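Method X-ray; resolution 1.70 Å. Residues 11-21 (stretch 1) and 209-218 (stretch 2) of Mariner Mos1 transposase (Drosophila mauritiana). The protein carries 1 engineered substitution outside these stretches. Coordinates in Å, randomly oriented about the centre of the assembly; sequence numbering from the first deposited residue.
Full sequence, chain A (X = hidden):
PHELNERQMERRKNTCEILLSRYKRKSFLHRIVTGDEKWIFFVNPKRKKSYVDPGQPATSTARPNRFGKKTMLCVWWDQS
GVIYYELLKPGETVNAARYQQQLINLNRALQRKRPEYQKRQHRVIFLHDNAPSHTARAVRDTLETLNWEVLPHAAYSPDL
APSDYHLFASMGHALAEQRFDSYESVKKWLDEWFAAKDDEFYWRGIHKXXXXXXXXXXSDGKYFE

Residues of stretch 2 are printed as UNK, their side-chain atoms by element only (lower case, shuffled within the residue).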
ATOM      1  N   ARG A  11      -3.713   9.338 -17.706  1.00 18.56           N
ATOM      2  CA  ARG A  11      -2.684   9.231 -16.616  1.00 20.50           C
ATOM      3  C   ARG A  11      -2.457   7.755 -16.253  1.00 18.06           C
ATOM      4  O   ARG A  11      -1.278   7.264 -16.178  1.00 19.65           O
ATOM      5  CB  ARG A  11      -3.084  10.017 -15.388  1.00 24.75           C
ATOM      6  CG  ARG A  11      -1.984  10.017 -14.280  1.00 29.60           C
ATOM      7  CD  ARG A  11      -1.885  11.376 -13.602  1.00 38.66           C
ATOM      8  NE  ARG A  11      -1.109  11.385 -12.337  1.00 50.75           N
ATOM      9  CZ  ARG A  11      -1.603  11.532 -11.103  1.00 48.96           C
ATOM     10  NH1 ARG A  11      -2.922  11.641 -10.875  1.00 50.07           N
ATOM     11  NH2 ARG A  11      -0.760  11.534 -10.075  1.00 54.21           N
ATOM     12  N   ARG A  12      -3.547   7.014 -16.148  1.00 15.58           N
ATOM     13  CA  ARG A  12      -3.470   5.543 -15.858  1.00 15.42           C
ATOM     14  C   ARG A  12      -2.702   4.851 -16.948  1.00 14.54           C
ATOM     15  O   ARG A  12      -1.747   4.123 -16.710  1.00 15.72           O
ATOM     16  CB  ARG A  12      -4.833   4.852 -15.698  1.00 14.17           C
ATOM     17  CG  ARG A  12      -5.527   5.136 -14.367  1.00 15.54           C
ATOM     18  CD  ARG A  12      -6.997   4.896 -14.363  1.00 14.70           C
ATOM     19  NE  ARG A  12      -7.297   3.542 -14.760  1.00 15.28           N
ATOM     20  CZ  ARG A  12      -7.315   2.480 -13.961  1.00 16.58           C
ATOM     21  NH1 ARG A  12      -6.959   2.614 -12.665  1.00 16.60           N
ATOM     22  NH2 ARG A  12      -7.561   1.287 -14.447  1.00 16.38           N
ATOM     23  N   LYS A  13      -3.069   5.101 -18.228  1.00 15.62           N
ATOM     24  CA  LYS A  13      -2.385   4.363 -19.297  1.00 15.16           C
ATOM     25  C   LYS A  13      -0.945   4.718 -19.365  1.00 17.09           C
ATOM     26  O   LYS A  13      -0.076   3.840 -19.498  1.00 17.92           O
ATOM     27  CB  LYS A  13      -3.074   4.595 -20.700  1.00 16.26           C
ATOM     28  CG  LYS A  13      -2.604   3.710 -21.764  1.00 19.41           C
ATOM     29  CD  LYS A  13      -3.108   4.192 -23.118  1.00 21.52           C
ATOM     30  CE  LYS A  13      -2.709   3.161 -24.115  1.00 24.32           C
ATOM     31  NZ  LYS A  13      -2.891   3.615 -25.541  1.00 27.49           N
ATOM     32  N   ASN A  14      -0.661   5.995 -19.254  1.00 18.10           N
ATOM     33  CA  ASN A  14       0.712   6.491 -19.388  1.00 20.19           C
ATOM     34  C   ASN A  14       1.613   5.944 -18.232  1.00 18.00           C
ATOM     35  O   ASN A  14       2.742   5.489 -18.478  1.00 19.20           O
ATOM     36  CB  ASN A  14       0.759   8.008 -19.341  1.00 25.36           C
ATOM     37  CG  ASN A  14       0.249   8.643 -20.637  1.00 33.38           C
ATOM     38  OD1 ASN A  14       0.073   7.939 -21.659  1.00 34.29           O
ATOM     39  ND2 ASN A  14       0.037   9.970 -20.615  1.00 31.84           N
ATOM     40  N   THR A  15       1.038   5.969 -17.043  1.00 16.82           N
ATOM     41  CA  THR A  15       1.766   5.443 -15.807  1.00 17.92           C
ATOM     42  C   THR A  15       2.055   3.965 -15.986  1.00 18.25           C
ATOM     43  O   THR A  15       3.213   3.520 -15.797  1.00 15.94           O
ATOM     44  CB  THR A  15       0.984   5.730 -14.565  1.00 18.08           C
ATOM     45  OG1 THR A  15       0.883   7.178 -14.455  1.00 18.29           O
ATOM     46  CG2 THR A  15       1.691   5.156 -13.295  1.00 21.02           C
ATOM     47  N   CYS A  16       1.040   3.192 -16.379  1.00 15.86           N
ATOM     48  CA  CYS A  16       1.266   1.760 -16.623  1.00 15.81           C
ATOM     49  C   CYS A  16       2.307   1.467 -17.730  1.00 16.29           C
ATOM     50  O   CYS A  16       3.066   0.519 -17.649  1.00 15.82           O
ATOM     51  CB  CYS A  16      -0.014   1.025 -16.909  1.00 16.80           C
ATOM     52  SG  CYS A  16      -1.109   1.038 -15.465  1.00 16.33           S
ATOM     53  N   GLU A  17       2.289   2.261 -18.819  1.00 18.02           N
ATOM     54  CA  GLU A  17       3.318   2.073 -19.873  1.00 18.34           C
ATOM     55  C   GLU A  17       4.746   2.226 -19.354  1.00 18.27           C
ATOM     56  O   GLU A  17       5.632   1.412 -19.693  1.00 18.61           O
ATOM     57  CB  GLU A  17       3.103   3.084 -21.034  1.00 21.06           C
ATOM     58  CG  GLU A  17       1.889   2.742 -21.890  1.00 22.86           C
ATOM     59  CD  GLU A  17       1.691   3.745 -23.043  1.00 28.64           C
ATOM     60  OE1 GLU A  17       1.022   3.361 -24.022  1.00 33.07           O
ATOM     61  OE2 GLU A  17       2.254   4.877 -22.992  1.00 30.94           O
ATOM     62  N   ILE A  18       4.935   3.253 -18.536  1.00 17.36           N
ATOM     63  CA  ILE A  18       6.223   3.614 -17.954  1.00 18.62           C
ATOM     64  C   ILE A  18       6.647   2.454 -17.044  1.00 16.62           C
ATOM     65  O   ILE A  18       7.809   1.986 -17.129  1.00 18.23           O
ATOM     66  CB  ILE A  18       6.180   4.927 -17.186  1.00 22.02           C
ATOM     67  CG1 ILE A  18       6.000   6.119 -18.144  1.00 27.93           C
ATOM     68  CG2 ILE A  18       7.440   5.164 -16.346  1.00 21.99           C
ATOM     69  CD1 ILE A  18       5.532   7.351 -17.411  1.00 30.24           C
ATOM     70  N   LEU A  19       5.751   2.011 -16.158  1.00 16.83           N
ATOM     71  CA  LEU A  19       6.129   0.952 -15.181  1.00 17.26           C
ATOM     72  C   LEU A  19       6.435  -0.375 -15.903  1.00 17.91           C
ATOM     73  O   LEU A  19       7.434  -1.080 -15.594  1.00 15.40           O
ATOM     74  CB  LEU A  19       5.032   0.788 -14.137  1.00 17.14           C
ATOM     75  CG  LEU A  19       4.816   1.989 -13.240  1.00 15.46           C
ATOM     76  CD1 LEU A  19       3.524   1.849 -12.423  1.00 15.77           C
ATOM     77  CD2 LEU A  19       6.024   2.239 -12.367  1.00 16.51           C
ATOM     78  N   LEU A  20       5.619  -0.698 -16.909  1.00 17.46           N
ATOM     79  CA  LEU A  20       5.749  -1.957 -17.649  1.00 19.05           C
ATOM     80  C   LEU A  20       6.997  -1.986 -18.455  1.00 18.48           C
ATOM     81  O   LEU A  20       7.723  -2.993 -18.429  1.00 20.50           O
ATOM     82  CB  LEU A  20       4.541  -2.173 -18.589  1.00 20.39           C
ATOM     83  CG  LEU A  20       4.377  -3.594 -19.132  1.00 25.25           C
ATOM     84  CD1 LEU A  20       4.164  -4.643 -18.033  1.00 24.50           C
ATOM     85  CD2 LEU A  20       3.114  -3.533 -20.022  1.00 28.34           C
ATOM     86  N   SER A  21       7.330  -0.873 -19.100  1.00 19.76           N
ATOM     87  CA  SER A  21       8.585  -0.819 -19.867  1.00 23.26           C
ATOM     88  C   SER A  21       9.836  -0.872 -18.969  1.00 22.63           C
ATOM     89  O   SER A  21      10.827  -1.525 -19.282  1.00 23.74           O
ATOM     90  CB  SER A  21       8.652   0.350 -20.837  1.00 27.03           C
ATOM     91  OG  SER A  21       8.753   1.533 -20.146  1.00 29.83           O
ATOM     92  N   UNK A 209       1.494  -7.302 -10.271  1.00 16.39           N
ATOM     93  CA  UNK A 209       1.541  -5.903 -10.810  1.00 15.11           C
ATOM     94  C   UNK A 209       1.672  -5.883 -12.348  1.00 15.26           C
ATOM     95  O   UNK A 209       0.921  -5.206 -13.034  1.00 16.63           O
ATOM     96  c   UNK A 209       2.592  -5.001 -10.154  1.00 15.24           C
ATOM     97  c   UNK A 209       3.402  -3.891  -8.008  1.00 15.17           C
ATOM     98  c   UNK A 209       2.200  -4.442  -8.775  1.00 15.12           C
ATOM     99  c   UNK A 209       1.152  -3.329  -8.971  1.00 15.18           C
ATOM    100  N   UNK A 210       2.619  -6.626 -12.891  1.00 15.32           N
ATOM    101  CA  UNK A 210       2.793  -6.486 -14.322  1.00 17.38           C
ATOM    102  C   UNK A 210       1.631  -6.922 -15.176  1.00 18.35           C
ATOM    103  O   UNK A 210       1.364  -6.253 -16.197  1.00 15.79           O
ATOM    104  c   UNK A 210       4.736  -7.496 -13.355  1.00 17.11           C
ATOM    105  c   UNK A 210       4.016  -7.365 -14.613  1.00 18.97           C
ATOM    106  c   UNK A 210       3.632  -7.490 -12.308  1.00 15.13           C
ATOM    107  N   UNK A 211       0.872  -7.942 -14.750  1.00 19.34           N
ATOM    108  CA  UNK A 211      -0.291  -8.407 -15.465  1.00 22.18           C
ATOM    109  C   UNK A 211      -1.371  -7.293 -15.379  1.00 19.54           C
ATOM    110  O   UNK A 211      -2.054  -7.008 -16.387  1.00 19.46           O
ATOM    111  c   UNK A 211      -2.755 -11.282 -14.469  1.00 45.16           C
ATOM    112  o   UNK A 211      -2.525 -11.599 -13.261  1.00 46.05           O
ATOM    113  c   UNK A 211      -2.296  -9.931 -14.991  1.00 37.50           C
ATOM    114  c   UNK A 211      -0.788  -9.735 -14.885  1.00 27.33           C
ATOM    115  o   UNK A 211      -3.379 -12.012 -15.289  1.00 54.56           O
ATOM    116  N   UNK A 212      -1.473  -6.649 -14.220  1.00 16.96           N
ATOM    117  CA  UNK A 212      -2.368  -5.513 -14.051  1.00 16.94           C
ATOM    118  C   UNK A 212      -1.972  -4.362 -14.977  1.00 16.75           C
ATOM    119  O   UNK A 212      -2.806  -3.829 -15.707  1.00 16.78           O
ATOM    120  n   UNK A 212      -6.509  -7.630  -9.305  1.00 27.05           N
ATOM    121  c   UNK A 212      -2.370  -5.042 -12.596  1.00 18.51           C
ATOM    122  c   UNK A 212      -2.753  -6.120 -11.595  1.00 21.99           C
ATOM    123  n   UNK A 212      -6.530  -5.559 -10.293  1.00 23.14           N
ATOM    124  c   UNK A 212      -3.728  -5.589 -10.557  1.00 21.99           C
ATOM    125  c   UNK A 212      -5.857  -6.614  -9.855  1.00 25.17           C
ATOM    126  n   UNK A 212      -4.533  -6.654  -9.968  1.00 27.20           N
ATOM    127  N   UNK A 213      -0.696  -3.984 -14.942  1.00 15.67           N
ATOM    128  CA  UNK A 213      -0.187  -2.885 -15.806  1.00 14.79           C
ATOM    129  C   UNK A 213      -0.564  -3.190 -17.274  1.00 17.93           C
ATOM    130  O   UNK A 213      -1.060  -2.289 -17.987  1.00 17.79           O
ATOM    131  c   UNK A 213       2.927  -2.417 -13.645  1.00 13.19           C
ATOM    132  c   UNK A 213       0.901  -1.481 -13.399  1.00 15.09           C
ATOM    133  c   UNK A 213       5.137  -3.010 -13.129  1.00 13.99           C
ATOM    134  c   UNK A 213       1.680  -2.149 -14.329  1.00 14.77           C
ATOM    135  c   UNK A 213       5.020  -2.484 -11.879  1.00 13.33           C
ATOM    136  n   UNK A 213       1.598  -1.287 -12.248  1.00 13.32           N
ATOM    137  c   UNK A 213       3.896  -1.863 -11.482  1.00 12.98           C
ATOM    138  c   UNK A 213       4.126  -2.966 -14.024  1.00 13.87           C
ATOM    139  c   UNK A 213       2.851  -1.812 -12.382  1.00 13.56           C
ATOM    140  c   UNK A 213       1.278  -2.561 -15.675  1.00 14.81           C
ATOM    141  N   UNK A 214      -0.349  -4.446 -17.681  1.00 17.60           N
ATOM    142  CA  UNK A 214      -0.615  -4.867 -19.105  1.00 21.06           C
ATOM    143  C   UNK A 214      -2.076  -4.692 -19.427  1.00 19.20           C
ATOM    144  O   UNK A 214      -2.414  -4.229 -20.515  1.00 22.57           O
ATOM    145  o   UNK A 214       2.710  -6.169 -20.647  1.00 41.76           O
ATOM    146  c   UNK A 214       1.745  -6.975 -20.868  1.00 43.80           C
ATOM    147  c   UNK A 214      -0.171  -6.316 -19.329  1.00 25.10           C
ATOM    148  o   UNK A 214       1.899  -8.157 -21.268  1.00 48.26           O
ATOM    149  c   UNK A 214       0.312  -6.505 -20.755  1.00 34.98           C
ATOM    150  N   UNK A 215      -2.930  -5.123 -18.513  1.00 20.39           N
ATOM    151  CA  UNK A 215      -4.380  -5.009 -18.708  1.00 20.52           C
ATOM    152  C   UNK A 215      -4.815  -3.558 -18.821  1.00 21.56           C
ATOM    153  O   UNK A 215      -5.690  -3.213 -19.638  1.00 20.75           O
ATOM    154  c   UNK A 215      -5.970  -7.847 -16.716  1.00 33.08           C
ATOM    155  c   UNK A 215      -5.143  -5.722 -17.619  1.00 23.61           C
ATOM    156  c   UNK A 215      -5.981  -9.350 -16.819  1.00 35.11           C
ATOM    157  c   UNK A 215      -5.084  -7.234 -17.753  1.00 30.70           C
ATOM    158  n   UNK A 215      -6.747  -9.813 -15.625  1.00 39.58           N
ATOM    159  N   UNK A 216      -4.244  -2.701 -17.976  1.00 18.42           N
ATOM    160  CA  UNK A 216      -4.542  -1.295 -18.029  1.00 18.67           C
ATOM    161  C   UNK A 216      -4.156  -0.684 -19.331  1.00 21.06           C
ATOM    162  O   UNK A 216      -4.957   0.056 -19.902  1.00 22.88           O
ATOM    163  c   UNK A 216      -3.865  -0.578 -16.848  1.00 20.30           C
ATOM    164  s   UNK A 216      -4.488   1.127 -16.689  1.00 18.75           S
ATOM    165  N   UNK A 217      -2.981  -1.039 -19.845  1.00 19.34           N
ATOM    166  CA  UNK A 217      -2.528  -0.526 -21.132  1.00 20.04           C
ATOM    167  C   UNK A 217      -3.513  -1.071 -22.208  1.00 24.51           C
ATOM    168  O   UNK A 217      -4.003  -0.313 -23.056  1.00 23.66           O
ATOM    169  c   UNK A 217      -0.711  -0.602 -22.858  1.00 24.47           C
ATOM    170  c   UNK A 217      -1.074  -0.889 -21.399  1.00 22.64           C
ATOM    171  c   UNK A 217      -0.151  -0.079 -20.464  1.00 21.96           C
ATOM    172  N   UNK A 218      -3.895  -2.340 -22.097  1.00 21.34           N
ATOM    173  CA  UNK A 218      -4.792  -2.888 -23.130  1.00 25.55           C
ATOM    174  C   UNK A 218      -6.192  -2.297 -23.098  1.00 27.94           C
ATOM    175  O   UNK A 218      -6.853  -2.268 -24.132  1.00 31.25           O
ATOM    176  c   UNK A 218      -4.840  -4.401 -23.058  1.00 25.12           C
TER

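Position 209 has four side-chain carbons, forked at the second. It is out of reach of stretch 1. The fork one carbon beyond CB makes it L209.

Position 210 has three carbons that close a ring onto its own backbone N. Its backbone O lies 3.7 Å from CD1 of L20, and its CB is 4.4 Å from the same CD1. The ring onto N identifies P210.

Position 211 has three carbons, the third carrying two oxygens. CA-to-CB points away from stretch 1, and nothing there is touched. A carboxylate after two methylene carbons is glutamate, E211.

Position 212 has three carbons, a nitrogen, then a carbon carrying two more nitrogens. CA-to-CB points sideways, and the side chain touches nothing on stretch 1. This is a guanidinium, so the residue is R212.

Position 213 has one carbon followed by fused five- and six-membered rings holding eight carbons and one nitrogen. CA-to-CB points toward stretch 1. The six-membered ring lies under CB of L19, which sits 3.6 Å from its centroid and 3° off the ring normal. An indole means tryptophan, W213. CD1 of L19 is 3.7 Å from W213 NE1, and SG of C16 is 3.8 Å from W213 CD1. The sulfur approaches the five-membered ring obliquely.

Position 214 has three carbons, the third carrying two oxygens. CA-to-CB points away, but the end of the side chain comes nearer to L20. The composition gives E214. Its approach to L20 is too close in the model to be read as a favourable contact.

Position 215 has four carbons in a row ending in nitrogen. It is out of reach of stretch 1. This is K215, and its amino group is hydrogen-bonded elsewhere in the structure.

Position 216 has one carbon, then one sulfur. Its CB is 3.5 Å from SG of C16. The short chain ending in sulfur is cysteine, C216. Its SG lies over one face of the R12 guanidinium, 3.8 Å from R12 NH2.

Position 217 has three carbons, with the branch at CB itself. One branch carbon meets C16 and E17. Branching at the first carbon gives V217. Its CG2 is 3.7 Å from C16 CB and 3.8 Å from E17 CG. Its backbone O is 3.9 Å from K13 CE.

Position 218 has a single side-chain carbon. It points away and touches nothing on stretch 1. This is A218.

The two helices run at 136° to each other, with axes 8.6 Å apart at closest approach. They come nearest where CA of C16 and CA of W213 are 4.9 Å apart. CA-to-CB of C16 points toward stretch 2 there, and its CB lies 3.6 Å from W213 O. L19 CB lies over the face of the indole, while L20 CD1 packs against CB of W213 and of P210. V217 packs against C16 and E17, and also touches K13. No hydrogen bonds cross between the stretches. The contact therefore rests on packing, and 611 Å² is buried in all.

Stretch 2 (209-218) LPERWEKCVA
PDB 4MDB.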